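PDB 3OZY: putative mandelate racemase from Bordetella bronchiseptica, which is of unknown function but, as a magnesium-dependent enolase superfamily member, probably acts on sugar diacids or related carboxylates. Local coordinates for residues H238-T252 / D264-A276. Residues are numbered along the deposited sequence; the frame is centred on the assembly and turned at random. Where two conformers were deposited one is given.
Sequences HRILRAQGTPVRIAT and DYIRNDAIDVLQA
Tyr265 turns the edge of its ring toward one face of His238, a T-shaped pair with planes at 75° and Tyr265 CE2 3.6 Å from His238 CG. Two flat rings with polar outer atoms suit this buried spot because those atoms find backbone acceptors: His238 ND1 bonds to the carbonyl of Asp234 and Tyr265 OH to that of Ile232. Round the Arg242 guanidinium the partners sit at the edge: NE gives Asp272 OD1 a 2.7 Å salt bridge, meeting the carboxylate from above its plane, while NH1 reaches Asp269 O at 3.0 Å. An extended chain, CG anti to the backbone N (chi1 -171°), carries the guanidinium from its helix to both. The other carboxylate oxygen, Asp272 OD2, accepts an almost straight hydrogen bond from Ile250 N (2.8 Å, 178°) on its anti lone pair, so one aspartate ties helix 235-242 to the start of the next strand. Ile250 O answers by accepting from Asp272 N and Val273 N, and small Ala251 lets Val273 CB approach its CB to 3.8 Å. Parallel strands 249-252 and 273-274, joined through helix 258-267, form a beta-alpha-beta unit of the barrel; strand 225-227 flanks 249-252, and Gln275 NE2 bonds to the magnesium ligand Glu227.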
loop_
_atom_site.group_PDB
_atom_site.type_symbol
_atom_site.label_atom_id
_atom_site.label_comp_id
_atom_site.label_asym_id
_atom_site.label_seq_id
_atom_site.Cartn_x
_atom_site.Cartn_y
_atom_site.Cartn_z
ATOM N N HIS A 238 -19.199 3.132 4.698
ATOM C CA HIS A 238 -19.802 2.987 3.379
ATOM C C HIS A 238 -21.034 2.086 3.457
ATOM O O HIS A 238 -22.042 2.328 2.787
ATOM C CB HIS A 238 -18.778 2.428 2.383
ATOM C CG HIS A 238 -17.694 3.397 1.996
ATOM N ND1 HIS A 238 -16.592 3.644 2.788
ATOM C CD2 HIS A 238 -17.525 4.148 0.878
ATOM C CE1 HIS A 238 -15.799 4.514 2.183
ATOM N NE2 HIS A 238 -16.339 4.830 1.018
ATOM N N ARG A 239 -20.963 1.045 4.287
ATOM C CA ARG A 239 -22.134 0.203 4.503
ATOM C C ARG A 239 -23.289 1.028 5.071
ATOM O O ARG A 239 -24.432 0.889 4.635
ATOM C CB ARG A 239 -21.827 -0.977 5.429
ATOM C CG ARG A 239 -23.022 -1.938 5.559
ATOM C CD ARG A 239 -22.889 -2.883 6.758
ATOM N NE ARG A 239 -23.006 -2.164 8.020
ATOM C CZ ARG A 239 -24.141 -1.656 8.493
ATOM N NH1 ARG A 239 -25.278 -1.789 7.813
ATOM N NH2 ARG A 239 -24.139 -1.008 9.651
ATOM N N ILE A 240 -22.986 1.892 6.035
ATOM C CA ILE A 240 -24.011 2.739 6.635
ATOM C C ILE A 240 -24.692 3.608 5.575
ATOM O O ILE A 240 -25.920 3.739 5.557
ATOM C CB ILE A 240 -23.413 3.592 7.764
ATOM C CG1 ILE A 240 -23.021 2.680 8.934
ATOM C CG2 ILE A 240 -24.409 4.662 8.227
ATOM C CD1 ILE A 240 -22.151 3.331 9.988
ATOM N N LEU A 241 -23.905 4.190 4.678
ATOM C CA LEU A 241 -24.478 5.012 3.608
ATOM C C LEU A 241 -25.362 4.181 2.681
ATOM O O LEU A 241 -26.476 4.573 2.344
ATOM C CB LEU A 241 -23.378 5.700 2.801
ATOM C CG LEU A 241 -22.546 6.730 3.558
ATOM C CD1 LEU A 241 -21.363 7.198 2.710
ATOM C CD2 LEU A 241 -23.425 7.909 3.958
ATOM N N ARG A 242 -24.862 3.021 2.282
ATOM C CA ARG A 242 -25.617 2.155 1.401
ATOM C C ARG A 242 -26.899 1.640 2.066
ATOM O O ARG A 242 -27.931 1.482 1.407
ATOM C CB ARG A 242 -24.713 1.014 0.947
ATOM C CG ARG A 242 -25.299 0.169 -0.114
ATOM C CD ARG A 242 -24.226 -0.663 -0.763
ATOM N NE ARG A 242 -24.881 -1.586 -1.664
ATOM C CZ ARG A 242 -25.334 -2.780 -1.302
ATOM N NH1 ARG A 242 -25.169 -3.209 -0.056
ATOM N NH2 ARG A 242 -25.938 -3.553 -2.193
ATOM N N ALA A 243 -26.836 1.398 3.373
ATOM C CA ALA A 243 -27.977 0.895 4.130
ATOM C C ALA A 243 -29.140 1.883 4.181
ATOM O O ALA A 243 -30.243 1.530 4.608
ATOM C CB ALA A 243 -27.542 0.520 5.544
ATOM N N GLN A 244 -28.917 3.127 3.760
ATOM C CA GLN A 244 -30.017 4.084 3.744
ATOM C C GLN A 244 -31.015 3.771 2.630
ATOM O O GLN A 244 -32.120 4.307 2.621
ATOM C CB GLN A 244 -29.505 5.526 3.640
ATOM C CG GLN A 244 -28.534 5.903 4.766
ATOM C CD GLN A 244 -29.053 5.529 6.150
ATOM O OE1 GLN A 244 -30.125 5.977 6.560
ATOM N NE2 GLN A 244 -28.296 4.707 6.875
ATOM N N GLY A 245 -30.622 2.906 1.700
ATOM C CA GLY A 245 -31.531 2.423 0.673
ATOM C C GLY A 245 -31.967 3.463 -0.341
ATOM O O GLY A 245 -33.066 3.380 -0.887
ATOM N N THR A 246 -31.118 4.444 -0.615
ATOM C CA THR A 246 -31.470 5.448 -1.610
ATOM C C THR A 246 -31.113 4.959 -3.007
ATOM O O THR A 246 -30.375 3.991 -3.162
ATOM C CB THR A 246 -30.727 6.784 -1.387
ATOM O OG1 THR A 246 -29.367 6.664 -1.827
ATOM C CG2 THR A 246 -30.788 7.239 0.078
ATOM N N PRO A 247 -31.647 5.624 -4.037
ATOM C CA PRO A 247 -31.243 5.282 -5.405
ATOM C C PRO A 247 -29.861 5.812 -5.784
ATOM O O PRO A 247 -29.441 5.607 -6.924
ATOM C CB PRO A 247 -32.325 5.949 -6.270
ATOM C CG PRO A 247 -33.497 6.144 -5.329
ATOM C CD PRO A 247 -32.853 6.465 -4.012
ATOM N N VAL A 248 -29.175 6.480 -4.859
ATOM C CA VAL A 248 -27.833 6.994 -5.139
ATOM C C VAL A 248 -26.809 5.897 -4.866
ATOM O O VAL A 248 -26.762 5.346 -3.763
ATOM C CB VAL A 248 -27.497 8.221 -4.251
ATOM C CG1 VAL A 248 -26.132 8.793 -4.616
ATOM C CG2 VAL A 248 -28.562 9.308 -4.373
ATOM N N ARG A 249 -26.005 5.564 -5.871
ATOM C CA ARG A 249 -25.007 4.507 -5.727
ATOM C C ARG A 249 -23.833 4.975 -4.875
ATOM O O ARG A 249 -23.366 6.105 -5.040
ATOM C CB ARG A 249 -24.494 4.103 -7.105
ATOM C CG ARG A 249 -25.559 3.526 -8.014
ATOM C CD ARG A 249 -25.195 3.715 -9.490
ATOM N NE ARG A 249 -26.263 3.220 -10.357
ATOM C CZ ARG A 249 -27.371 3.897 -10.630
ATOM N NH1 ARG A 249 -27.542 5.116 -10.136
ATOM N NH2 ARG A 249 -28.305 3.359 -11.412
ATOM N N ILE A 250 -23.350 4.113 -3.984
ATOM C CA ILE A 250 -22.120 4.389 -3.251
ATOM C C ILE A 250 -20.946 3.833 -4.064
ATOM O O ILE A 250 -20.884 2.627 -4.346
ATOM C CB ILE A 250 -22.168 3.790 -1.829
ATOM C CG1 ILE A 250 -23.398 4.312 -1.071
ATOM C CG2 ILE A 250 -20.876 4.082 -1.053
ATOM C CD1 ILE A 250 -23.526 5.837 -1.048
ATOM N N ALA A 251 -20.034 4.717 -4.471
ATOM C CA ALA A 251 -18.940 4.366 -5.371
ATOM C C ALA A 251 -17.591 4.648 -4.737
ATOM O O ALA A 251 -17.405 5.673 -4.089
ATOM C CB ALA A 251 -19.069 5.174 -6.668
ATOM N N THR A 252 -16.643 3.742 -4.934
ATOM C CA THR A 252 -15.269 3.996 -4.531
ATOM C C THR A 252 -14.358 3.029 -5.270
ATOM O O THR A 252 -14.801 1.995 -5.774
ATOM C CB THR A 252 -15.078 3.903 -2.993
ATOM O OG1 THR A 252 -13.758 4.345 -2.659
ATOM C CG2 THR A 252 -15.315 2.467 -2.468
ATOM N N ASP A 264 -13.504 -7.224 0.243
ATOM C CA ASP A 264 -13.828 -6.783 1.597
ATOM C C ASP A 264 -15.026 -5.833 1.610
ATOM O O ASP A 264 -15.869 -5.915 2.493
ATOM C CB ASP A 264 -12.625 -6.132 2.272
ATOM C CG ASP A 264 -11.620 -7.142 2.770
ATOM O OD1 ASP A 264 -11.989 -8.320 2.949
ATOM O OD2 ASP A 264 -10.465 -6.750 2.989
ATOM N N TYR A 265 -15.098 -4.915 0.645
ATOM C CA TYR A 265 -16.269 -4.048 0.563
ATOM C C TYR A 265 -17.533 -4.843 0.268
ATOM O O TYR A 265 -18.564 -4.625 0.897
ATOM C CB TYR A 265 -16.059 -2.937 -0.476
ATOM C CG TYR A 265 -15.437 -1.676 0.076
ATOM C CD1 TYR A 265 -14.076 -1.608 0.361
ATOM C CD2 TYR A 265 -16.211 -0.549 0.296
ATOM C CE1 TYR A 265 -13.516 -0.453 0.871
ATOM C CE2 TYR A 265 -15.662 0.611 0.803
ATOM C CZ TYR A 265 -14.313 0.658 1.083
ATOM O OH TYR A 265 -13.783 1.829 1.587
ATOM N N ILE A 266 -17.454 -5.765 -0.683
ATOM C CA ILE A 266 -18.626 -6.556 -1.051
ATOM C C ILE A 266 -19.123 -7.409 0.119
ATOM O O ILE A 266 -20.327 -7.472 0.385
ATOM C CB ILE A 266 -18.350 -7.425 -2.287
ATOM C CG1 ILE A 266 -18.128 -6.542 -3.521
ATOM C CG2 ILE A 266 -19.493 -8.427 -2.526
ATOM C CD1 ILE A 266 -17.640 -7.304 -4.713
ATOM N N ARG A 267 -18.199 -8.039 0.835
ATOM C CA ARG A 267 -18.560 -8.908 1.959
ATOM C C ARG A 267 -19.180 -8.134 3.117
ATOM O O ARG A 267 -19.832 -8.711 3.997
ATOM C CB ARG A 267 -17.340 -9.691 2.460
ATOM C CG ARG A 267 -16.866 -10.763 1.507
ATOM C CD ARG A 267 -15.727 -11.573 2.107
ATOM N NE ARG A 267 -16.160 -12.366 3.257
ATOM C CZ ARG A 267 -15.760 -12.160 4.507
ATOM N NH1 ARG A 267 -14.907 -11.183 4.782
ATOM N NH2 ARG A 267 -16.214 -12.937 5.483
ATOM N N ASN A 268 -18.959 -6.828 3.126
ATOM C CA ASN A 268 -19.559 -5.976 4.131
ATOM C C ASN A 268 -20.721 -5.134 3.610
ATOM O O ASN A 268 -21.133 -4.178 4.265
ATOM C CB ASN A 268 -18.485 -5.102 4.766
ATOM C CG ASN A 268 -17.549 -5.909 5.641
ATOM O OD1 ASN A 268 -17.914 -6.289 6.754
ATOM N ND2 ASN A 268 -16.354 -6.210 5.132
ATOM N N ASP A 269 -21.241 -5.497 2.439
ATOM C CA ASP A 269 -22.399 -4.809 1.857
ATOM C C ASP A 269 -22.162 -3.300 1.765
ATOM O O ASP A 269 -23.064 -2.491 1.995
ATOM C CB ASP A 269 -23.671 -5.127 2.662
ATOM C CG ASP A 269 -24.041 -6.608 2.607
ATOM O OD1 ASP A 269 -23.900 -7.226 1.535
ATOM O OD2 ASP A 269 -24.482 -7.153 3.640
ATOM N N ALA A 270 -20.941 -2.933 1.391
ATOM C CA ALA A 270 -20.489 -1.559 1.533
ATOM C C ALA A 270 -20.267 -0.834 0.201
ATOM O O ALA A 270 -19.729 0.270 0.193
ATOM C CB ALA A 270 -19.211 -1.522 2.374
ATOM N N ILE A 271 -20.670 -1.423 -0.922
ATOM C CA ILE A 271 -20.356 -0.786 -2.207
ATOM C C ILE A 271 -21.379 -1.103 -3.291
ATOM O O ILE A 271 -21.845 -2.243 -3.399
ATOM C CB ILE A 271 -18.922 -1.182 -2.666
ATOM C CG1 ILE A 271 -18.392 -0.266 -3.775
ATOM C CG2 ILE A 271 -18.845 -2.675 -3.046
ATOM C CD1 ILE A 271 -16.889 -0.481 -4.021
ATOM N N ASP A 272 -21.727 -0.097 -4.094
ATOM C CA ASP A 272 -22.597 -0.278 -5.258
ATOM C C ASP A 272 -21.809 -0.292 -6.563
ATOM O O ASP A 272 -22.120 -1.051 -7.482
ATOM C CB ASP A 272 -23.649 0.831 -5.330
ATOM C CG ASP A 272 -24.641 0.768 -4.197
ATOM O OD1 ASP A 272 -25.300 -0.283 -4.024
ATOM O OD2 ASP A 272 -24.744 1.780 -3.479
ATOM N N VAL A 273 -20.813 0.588 -6.647
ATOM C CA VAL A 273 -20.022 0.760 -7.861
ATOM C C VAL A 273 -18.547 0.626 -7.509
ATOM O O VAL A 273 -18.002 1.436 -6.751
ATOM C CB VAL A 273 -20.282 2.132 -8.510
ATOM C CG1 VAL A 273 -19.314 2.376 -9.663
ATOM C CG2 VAL A 273 -21.733 2.248 -8.976
ATOM N N LEU A 274 -17.920 -0.416 -8.053
ATOM C CA LEU A 274 -16.490 -0.637 -7.882
ATOM C C LEU A 274 -15.767 0.181 -8.938
ATOM O O LEU A 274 -16.085 0.072 -10.119
ATOM C CB LEU A 274 -16.151 -2.116 -8.050
ATOM C CG LEU A 274 -16.615 -3.104 -6.978
ATOM C CD1 LEU A 274 -18.142 -3.265 -6.961
ATOM C CD2 LEU A 274 -15.938 -4.436 -7.234
ATOM N N GLN A 275 -14.787 0.978 -8.523
ATOM C CA GLN A 275 -14.129 1.885 -9.462
ATOM C C GLN A 275 -12.664 1.547 -9.715
ATOM O O GLN A 275 -11.876 2.397 -10.128
ATOM C CB GLN A 275 -14.297 3.330 -9.010
ATOM C CG GLN A 275 -15.755 3.755 -8.899
ATOM C CD GLN A 275 -15.871 5.205 -8.528
ATOM O OE1 GLN A 275 -15.469 5.611 -7.435
ATOM N NE2 GLN A 275 -16.411 6.008 -9.438
ATOM N N ALA A 276 -12.313 0.283 -9.503
ATOM C CA ALA A 276 -10.960 -0.193 -9.792
ATOM C C ALA A 276 -10.505 0.250 -11.183
ATOM O O ALA A 276 -11.179 -0.012 -12.178
ATOM C CB ALA A 276 -10.902 -1.705 -9.688
HETATM O O HOH W 1 -25.551 -1.871 3.246
HETATM O O HOH W 2 -26.564 -2.415 -5.106
HETATM O O HOH W 3 -26.829 3.077 -2.221
#